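Local coordinates for protein diguanylate cyclase (Xanthomonas campestris pv. campestris, PDB 5H5O) that binds cyclic GMP through its cyclic nucleotide-binding domain, the part crystallised here, and probably makes cyclic di-GMP from two GTP molecules, at residues 42-47 / 87-92. Numbering follows the deposited sequence.
Sequences VVTGQI and DSRLIE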
loop_
_atom_site.group_PDB
_atom_site.type_symbol
_atom_site.label_atom_id
_atom_site.label_comp_id
_atom_site.label_asym_id
_atom_site.label_seq_id
_atom_site.Cartn_x
_atom_site.Cartn_y
_atom_site.Cartn_z
ATOM N N VAL A 42 -16.857 8.636 -0.773
ATOM C CA VAL A 42 -18.215 8.996 -0.365
ATOM C C VAL A 42 -18.236 10.428 0.187
ATOM O O VAL A 42 -17.462 10.766 1.088
ATOM C CB VAL A 42 -18.753 8.042 0.727
ATOM C CG1 VAL A 42 -20.257 8.290 0.995
ATOM C CG2 VAL A 42 -18.501 6.563 0.347
ATOM N N VAL A 43 -19.115 11.281 -0.333
ATOM C CA VAL A 43 -19.305 12.585 0.321
ATOM C C VAL A 43 -20.714 12.780 0.893
ATOM O O VAL A 43 -20.911 13.590 1.783
ATOM C CB VAL A 43 -18.903 13.777 -0.564
ATOM C CG1 VAL A 43 -17.441 13.618 -1.067
ATOM C CG2 VAL A 43 -19.872 13.953 -1.711
ATOM N N THR A 44 -21.690 12.039 0.383
ATOM C CA THR A 44 -22.996 11.996 1.011
ATOM C C THR A 44 -23.525 10.584 0.929
ATOM O O THR A 44 -23.211 9.866 -0.017
ATOM C CB THR A 44 -24.032 12.917 0.310
ATOM O OG1 THR A 44 -24.684 12.197 -0.733
ATOM C CG2 THR A 44 -23.381 14.138 -0.294
ATOM N N GLY A 45 -24.320 10.187 1.920
ATOM C CA GLY A 45 -25.008 8.911 1.887
ATOM C C GLY A 45 -24.127 7.782 2.396
ATOM O O GLY A 45 -23.349 7.956 3.337
ATOM N N GLN A 46 -24.245 6.615 1.769
ATOM C CA GLN A 46 -23.525 5.445 2.258
ATOM C C GLN A 46 -23.361 4.375 1.187
ATOM O O GLN A 46 -24.311 4.030 0.488
ATOM C CB GLN A 46 -24.228 4.876 3.492
ATOM C CG GLN A 46 -23.696 3.534 3.990
ATOM C CD GLN A 46 -24.536 3.007 5.136
ATOM O OE1 GLN A 46 -24.633 3.650 6.186
ATOM N NE2 GLN A 46 -25.175 1.853 4.932
ATOM N N ILE A 47 -22.142 3.854 1.058
ATOM C CA ILE A 47 -21.898 2.781 0.126
ATOM C C ILE A 47 -21.692 1.490 0.900
ATOM O O ILE A 47 -20.979 1.471 1.901
ATOM C CB ILE A 47 -20.665 3.051 -0.742
ATOM C CG1 ILE A 47 -20.961 4.147 -1.772
ATOM C CG2 ILE A 47 -20.200 1.749 -1.446
ATOM C CD1 ILE A 47 -22.158 3.830 -2.672
ATOM N N ASP A 87 -29.613 7.222 -1.324
ATOM C CA ASP A 87 -29.131 8.142 -2.349
ATOM C C ASP A 87 -27.769 8.658 -1.898
ATOM O O ASP A 87 -27.615 9.127 -0.779
ATOM C CB ASP A 87 -30.094 9.325 -2.528
ATOM C CG ASP A 87 -31.341 8.972 -3.344
ATOM O OD1 ASP A 87 -31.589 7.782 -3.651
ATOM O OD2 ASP A 87 -32.085 9.914 -3.685
ATOM N N SER A 88 -26.773 8.567 -2.762
ATOM C CA SER A 88 -25.425 8.907 -2.341
ATOM C C SER A 88 -24.734 9.779 -3.364
ATOM O O SER A 88 -25.113 9.810 -4.533
ATOM C CB SER A 88 -24.611 7.627 -2.114
ATOM O OG SER A 88 -25.063 6.957 -0.960
ATOM N N ARG A 89 -23.708 10.493 -2.924
ATOM C CA ARG A 89 -22.892 11.253 -3.861
ATOM C C ARG A 89 -21.447 10.892 -3.597
ATOM O O ARG A 89 -21.045 10.720 -2.443
ATOM C CB ARG A 89 -23.093 12.758 -3.692
ATOM C CG ARG A 89 -24.438 13.285 -4.131
ATOM C CD ARG A 89 -24.535 14.750 -3.771
ATOM N NE ARG A 89 -25.475 15.457 -4.621
ATOM C CZ ARG A 89 -25.825 16.724 -4.444
ATOM N NH1 ARG A 89 -25.305 17.414 -3.438
ATOM N NH2 ARG A 89 -26.699 17.292 -5.266
ATOM N N LEU A 90 -20.675 10.793 -4.676
ATOM C CA LEU A 90 -19.312 10.295 -4.623
ATOM C C LEU A 90 -18.377 11.199 -5.389
ATOM O O LEU A 90 -18.771 11.809 -6.387
ATOM C CB LEU A 90 -19.241 8.909 -5.260
ATOM C CG LEU A 90 -20.201 7.807 -4.810
ATOM C CD1 LEU A 90 -19.968 6.542 -5.610
ATOM C CD2 LEU A 90 -20.023 7.509 -3.345
ATOM N N ILE A 91 -17.133 11.280 -4.927
ATOM C CA ILE A 91 -16.049 11.733 -5.799
ATOM C C ILE A 91 -15.538 10.518 -6.567
ATOM O O ILE A 91 -15.197 9.489 -5.976
ATOM C CB ILE A 91 -14.880 12.333 -5.008
ATOM C CG1 ILE A 91 -15.328 13.610 -4.283
ATOM C CG2 ILE A 91 -13.672 12.607 -5.942
ATOM C CD1 ILE A 91 -14.466 13.917 -3.074
ATOM N N GLU A 92 -15.515 10.629 -7.888
ATOM C CA GLU A 92 -14.961 9.585 -8.734
ATOM C C GLU A 92 -13.616 10.043 -9.300
ATOM O O GLU A 92 -13.533 11.063 -9.982
ATOM C CB GLU A 92 -15.937 9.254 -9.849
ATOM C CG GLU A 92 -15.458 8.231 -10.863
ATOM C CD GLU A 92 -16.495 7.991 -11.950
ATOM O OE1 GLU A 92 -17.605 7.518 -11.635
ATOM O OE2 GLU A 92 -16.198 8.285 -13.121
#
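With chi1 at -71°, Ser88 sets OG anti to its own carbonyl carbon, where it meets Gln46; Leu90, its CG likewise anti to the carbonyl carbon (chi1 -52°), reaches Val42 CA and Ile47 CG1 with CD2. Gln46 N donates to Ser88 OG over 2.9 Å in a somewhat bent bond, and that hydroxyl is also hydrogen-bonded to Val86 O. Gly45, just before Gln46, brings its CA 3.5 Å from Ser88 OG; it has no side chain, and its backbone takes a positive phi (85°), a conformation glycine adopts easily. The turn follows a classic beta bulge in the antiparallel pairing of strands 39-44 and 88-93: Val43 and Thr44 both face Arg89, and their amides converge on Arg89 O at 2.9 Å from Val43 N and 3.2 Å from Thr44 N, approaching from the same face of the carbonyl plane. Arg89 N returns a bond to Thr44 O from above that carbonyl's plane. Here, in the cyclic nucleotide-binding beta-roll, the chain passes from one four-stranded sheet to strand 47-50 of the other. Leu90 CD2 lies 3.8 Å from Ile47 CG1, the two side chains crossing at about a right angle, and Phe66 touches both Ile47 and Val42. On the other face, Thr44 CG2 rests 3.7 Å from both CB and CD of Arg89. Val43 CG1 packs against Ile91 CD1 at 3.6 Å, beside Met20.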